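Local coordinates for Tat pathway signal sequence domain protein (Parabacteroides merdae, PDB 4Q9A), which probably hydrolyses ester bonds of lipid or other acylated substrates, as a putative GDSL-like lipase of the SGNH hydrolase clan, at residues V144-P148 and F169-R174; T182-P186 and E224-L228. All coordinates share one frame. Residues are numbered along the deposited sequence.

Contact 1: residues V144-P148 and F169-R174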
loop_
_atom_site.group_PDB
_atom_site.type_symbol
_atom_site.label_atom_id
_atom_site.label_comp_id
_atom_site.label_asym_id
_atom_site.label_seq_id
_atom_site.Cartn_x
_atom_site.Cartn_y
_atom_site.Cartn_z
ATOM N N VAL A 144 4.692 -17.543 10.153
ATOM C CA VAL A 144 5.424 -16.289 10.155
ATOM C C VAL A 144 5.065 -15.658 11.485
ATOM O O VAL A 144 3.949 -15.169 11.645
ATOM C CB VAL A 144 5.113 -15.345 8.952
ATOM C CG1 VAL A 144 6.044 -14.150 8.952
ATOM C CG2 VAL A 144 5.194 -16.068 7.626
ATOM N N LEU A 145 5.976 -15.749 12.462
ATOM C CA LEU A 145 5.799 -15.149 13.779
ATOM C C LEU A 145 6.513 -13.802 13.784
ATOM O O LEU A 145 7.697 -13.738 13.458
ATOM C CB LEU A 145 6.299 -16.082 14.891
ATOM C CG LEU A 145 5.884 -15.695 16.311
ATOM C CD1 LEU A 145 4.375 -15.828 16.524
ATOM C CD2 LEU A 145 6.645 -16.494 17.326
ATOM N N CYS A 146 5.774 -12.724 14.091
ATOM C CA CYS A 146 6.268 -11.345 14.089
ATOM C C CYS A 146 6.671 -10.875 15.490
ATOM O O CYS A 146 6.022 -11.231 16.490
ATOM C CB CYS A 146 5.216 -10.417 13.496
ATOM S SG CYS A 146 4.732 -10.818 11.799
ATOM N N GLU A 147 7.719 -10.043 15.546
ATOM C CA GLU A 147 8.226 -9.485 16.797
ATOM C C GLU A 147 7.301 -8.357 17.299
ATOM O O GLU A 147 7.137 -7.354 16.581
ATOM C CB GLU A 147 9.681 -8.956 16.628
ATOM C CG GLU A 147 10.365 -8.570 17.930
ATOM C CD GLU A 147 11.780 -8.034 17.824
ATOM O OE1 GLU A 147 12.097 -7.357 16.818
ATOM O OE2 GLU A 147 12.568 -8.267 18.769
ATOM N N PRO A 148 6.737 -8.468 18.539
ATOM C CA PRO A 148 5.973 -7.331 19.105
ATOM C C PRO A 148 6.941 -6.154 19.337
ATOM O O PRO A 148 8.127 -6.397 19.606
ATOM C CB PRO A 148 5.387 -7.896 20.395
ATOM C CG PRO A 148 6.281 -9.011 20.767
ATOM C CD PRO A 148 6.887 -9.564 19.518
ATOM N N PHE A 169 9.154 -9.903 26.433
ATOM C CA PHE A 169 8.083 -10.300 25.520
ATOM C C PHE A 169 8.653 -10.523 24.119
ATOM O O PHE A 169 8.292 -11.496 23.460
ATOM C CB PHE A 169 6.958 -9.254 25.510
ATOM C CG PHE A 169 6.011 -9.364 26.689
ATOM C CD1 PHE A 169 6.398 -8.951 27.957
ATOM C CD2 PHE A 169 4.733 -9.884 26.527
ATOM C CE1 PHE A 169 5.536 -9.079 29.047
ATOM C CE2 PHE A 169 3.863 -9.997 27.617
ATOM C CZ PHE A 169 4.271 -9.590 28.871
ATOM N N ARG A 170 9.589 -9.662 23.692
ATOM C CA ARG A 170 10.271 -9.783 22.397
ATOM C C ARG A 170 11.198 -11.028 22.400
ATOM O O ARG A 170 11.293 -11.727 21.382
ATOM C CB ARG A 170 11.058 -8.503 22.092
ATOM C CG ARG A 170 10.191 -7.240 21.950
ATOM C CD ARG A 170 10.997 -5.941 21.989
ATOM N NE ARG A 170 12.250 -6.029 21.232
ATOM C CZ ARG A 170 13.461 -5.880 21.765
ATOM N NH1 ARG A 170 13.596 -5.600 23.058
ATOM N NH2 ARG A 170 14.545 -5.995 21.008
ATOM N N LYS A 171 11.850 -11.311 23.569
ATOM C CA LYS A 171 12.720 -12.472 23.804
ATOM C C LYS A 171 11.934 -13.760 23.613
ATOM O O LYS A 171 12.452 -14.710 23.023
ATOM C CB LYS A 171 13.294 -12.441 25.238
ATOM C CG LYS A 171 14.647 -11.762 25.417
ATOM C CD LYS A 171 15.075 -11.801 26.900
ATOM C CE LYS A 171 16.404 -11.138 27.215
ATOM N NZ LYS A 171 16.398 -9.670 26.960
ATOM N N SER A 172 10.689 -13.785 24.142
ATOM C CA SER A 172 9.800 -14.930 24.107
ATOM C C SER A 172 9.335 -15.196 22.692
ATOM O O SER A 172 9.423 -16.341 22.229
ATOM C CB SER A 172 8.612 -14.723 25.041
ATOM O OG SER A 172 9.056 -14.573 26.377
ATOM N N ALA A 173 8.896 -14.150 21.985
ATOM C CA ALA A 173 8.450 -14.298 20.598
ATOM C C ALA A 173 9.561 -14.938 19.759
ATOM O O ALA A 173 9.284 -15.904 19.036
ATOM C CB ALA A 173 8.045 -12.954 20.018
ATOM N N ARG A 174 10.832 -14.476 19.947
ATOM C CA ARG A 174 11.978 -15.018 19.223
ATOM C C ARG A 174 12.252 -16.464 19.620
ATOM O O ARG A 174 12.448 -17.295 18.729
ATOM C CB ARG A 174 13.233 -14.165 19.429
ATOM C CG ARG A 174 14.400 -14.607 18.543
ATOM C CD ARG A 174 15.652 -13.776 18.746
ATOM N NE ARG A 174 15.498 -12.401 18.260
ATOM C CZ ARG A 174 15.629 -12.025 16.989
ATOM N NH1 ARG A 174 15.905 -12.922 16.047
ATOM N NH2 ARG A 174 15.468 -10.749 16.648
#
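Contact with the helix begins at Leu-145, whose CA-to-CB bond points toward it: CD2 of Leu-145 lies 3.2 Å from the backbone O of Ala-173. That carbonyl belongs to the helix 167-179, so the leucine methyl packs against backbone. Cys-146 alternates to the far face of the strand, and its carbonyl O stays 4.4 Å from CB of Ala-173. Glu-147, just past the strand, extends with chi1 and chi2 both t, bringing OE2 to 3.3 Å from NE of Arg-170, a salt bridge whose hydrogen bond is weak (N-H...acceptor angle 135°). OE1 is held separately by the backbone N of Gln-188, while NH2 of Arg-174 remains 4.4 Å from OE2 of Glu-147, beyond salt-bridge range. At Pro-148 the CA atoms come closest, 5.9 Å from that of Arg-170. O of Pro-148 lies 3.2 Å from CG of Arg-170, so the arginine packs through its aliphatic stem as well as pairing through NE. CB of Ala-173, 3.6 Å from CD of Pro-148, is consistent with a close approach. Van der Waals contact, much of it against backbone carbonyls, is thus joined by one weakly hydrogen-bonded salt bridge at the partly exposed Arg-170, which implies that shape fit contributes at least as much as charge.

Contact 2: residues T182-P186 and E224-L228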
loop_
_atom_site.group_PDB
_atom_site.type_symbol
_atom_site.label_atom_id
_atom_site.label_comp_id
_atom_site.label_asym_id
_atom_site.label_seq_id
_atom_site.Cartn_x
_atom_site.Cartn_y
_atom_site.Cartn_z
ATOM N N THR A 182 9.909 -21.416 12.930
ATOM C CA THR A 182 9.096 -20.548 12.077
ATOM C C THR A 182 9.947 -19.411 11.491
ATOM O O THR A 182 11.129 -19.274 11.828
ATOM C CB THR A 182 7.927 -19.951 12.891
ATOM O OG1 THR A 182 8.428 -18.951 13.774
ATOM C CG2 THR A 182 7.160 -20.991 13.673
ATOM N N ILE A 183 9.324 -18.581 10.643
ATOM C CA ILE A 183 9.970 -17.372 10.129
ATOM C C ILE A 183 9.735 -16.297 11.212
ATOM O O ILE A 183 8.671 -16.291 11.859
ATOM C CB ILE A 183 9.480 -16.945 8.704
ATOM C CG1 ILE A 183 9.768 -18.054 7.643
ATOM C CG2 ILE A 183 10.005 -15.550 8.290
ATOM C CD1 ILE A 183 10.986 -17.903 6.781
ATOM N N PHE A 184 10.744 -15.437 11.439
ATOM C CA PHE A 184 10.645 -14.401 12.444
ATOM C C PHE A 184 10.861 -12.995 11.817
ATOM O O PHE A 184 11.902 -12.727 11.203
ATOM C CB PHE A 184 11.621 -14.696 13.591
ATOM C CG PHE A 184 11.433 -13.797 14.786
ATOM C CD1 PHE A 184 10.298 -13.902 15.589
ATOM C CD2 PHE A 184 12.376 -12.824 15.096
ATOM C CE1 PHE A 184 10.113 -13.047 16.687
ATOM C CE2 PHE A 184 12.192 -11.970 16.190
ATOM C CZ PHE A 184 11.069 -12.098 16.989
ATOM N N VAL A 185 9.854 -12.113 11.936
ATOM C CA VAL A 185 9.975 -10.751 11.399
ATOM C C VAL A 185 10.429 -9.848 12.575
ATOM O O VAL A 185 9.681 -9.693 13.547
ATOM C CB VAL A 185 8.708 -10.215 10.660
ATOM C CG1 VAL A 185 9.076 -9.022 9.787
ATOM C CG2 VAL A 185 8.044 -11.293 9.809
ATOM N N PRO A 186 11.684 -9.324 12.548
ATOM C CA PRO A 186 12.180 -8.534 13.693
ATOM C C PRO A 186 11.837 -7.048 13.585
ATOM O O PRO A 186 12.722 -6.202 13.367
ATOM C CB PRO A 186 13.691 -8.781 13.645
ATOM C CG PRO A 186 13.986 -9.045 12.194
ATOM C CD PRO A 186 12.719 -9.439 11.496
ATOM N N GLU A 224 10.714 -9.283 3.190
ATOM C CA GLU A 224 12.135 -9.600 3.320
ATOM C C GLU A 224 12.368 -10.828 4.214
ATOM O O GLU A 224 13.070 -11.732 3.781
ATOM C CB GLU A 224 12.906 -8.401 3.870
ATOM C CG GLU A 224 14.375 -8.400 3.488
ATOM C CD GLU A 224 15.055 -7.060 3.696
ATOM O OE1 GLU A 224 14.724 -6.098 2.961
ATOM O OE2 GLU A 224 15.929 -6.978 4.590
ATOM N N ALA A 225 11.811 -10.863 5.446
ATOM C CA ALA A 225 12.007 -11.979 6.383
ATOM C C ALA A 225 11.540 -13.315 5.798
ATOM O O ALA A 225 12.202 -14.335 5.992
ATOM C CB ALA A 225 11.285 -11.707 7.701
ATOM N N THR A 226 10.409 -13.300 5.058
ATOM C CA THR A 226 9.808 -14.484 4.432
ATOM C C THR A 226 10.549 -14.895 3.161
ATOM O O THR A 226 10.401 -16.029 2.720
ATOM C CB THR A 226 8.328 -14.243 4.142
ATOM O OG1 THR A 226 8.189 -13.101 3.292
ATOM C CG2 THR A 226 7.505 -14.082 5.414
ATOM N N GLY A 227 11.331 -13.977 2.597
ATOM C CA GLY A 227 12.088 -14.191 1.373
ATOM C C GLY A 227 11.239 -14.123 0.121
ATOM O O GLY A 227 11.645 -14.632 -0.931
ATOM N N LEU A 228 10.046 -13.498 0.217
ATOM C CA LEU A 228 9.121 -13.377 -0.911
ATOM C C LEU A 228 9.368 -12.067 -1.747
ATOM O O LEU A 228 8.419 -11.507 -2.319
ATOM C CB LEU A 228 7.662 -13.472 -0.411
ATOM C CG LEU A 228 7.276 -14.764 0.320
ATOM C CD1 LEU A 228 6.031 -14.569 1.168
ATOM C CD2 LEU A 228 7.085 -15.908 -0.637
#
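Ala-225 is the focus of this contact, losing 73 Å² to the strand, and the strand side chains adopt conformations that place methyls around it. Ile-183 points toward the helix with chi1 in the m well (-61°), which carries CG2 to 3.4 Å from the backbone O of Ala-225 and to 4.1 Å from its CB. The same CG2 of Ile-183 lies 4.1 Å from CG2 of Thr-226, so one branch serves two successive helix residues; chi2 of Ile-183, between wells at -99°, leaves CD1 3.8 Å from the O of Ala-225 as well. Val-185, with chi1 t (-162°), leaves the strand sideways yet brings CG2 to 3.9 Å from CB of Ala-225. Between these two residues Phe-184 points away: its chi1 of -171° (t) sends the ring to the other face of the sheet, onto Ala-173 and Arg-174 of helix 167-179, and its carbonyl O lies 3.7 Å from CB of Ala-225. Thr-226 has chi1 p (58°): its OG1 bonds back to the carbonyls of Trp-222 and Met-223, which satisfies the hydroxyl within its own helix while CG2 takes part in the apolar contact. Gly-227, the first residue to leave helical phi/psi, closes a Schellman motif; its positive phi (77°) favours glycine. The CA atoms are closest at Ala-225 (5.5 Å to that of Val-185) and farther apart at Thr-226 (6.4 Å to that of Ile-183). A C-terminal helix packed through alanine on the edge strand of a parallel sheet is consistent with the three-layer alpha/beta/alpha fold of SGNH hydrolases.

Contacts 1 and 2 place helices on opposite faces of one parallel sheet: CA-to-CB of Ile-183 points toward helix 212-226, that of Phe-184 away from it, and the Phe-184 ring meets helix 167-179. Their strands, 142-146 and the outermost 183-185, are neighbours joined by probable hydrogen bonds, Leu-145 N to Ile-183 O and Glu-147 N to Val-185 O, both 2.8 Å. Contact 1 is buried, its centre about 9 Å from that of the chain; contact 2, about 11 Å out, is partly buried. Each relies on a helix alanine, but contact 1 adds a salt bridge and covers more area (331 against 195 Å²), while contact 2 has van der Waals contacts alone, with neither hydrogen bond nor charge pair between its segments.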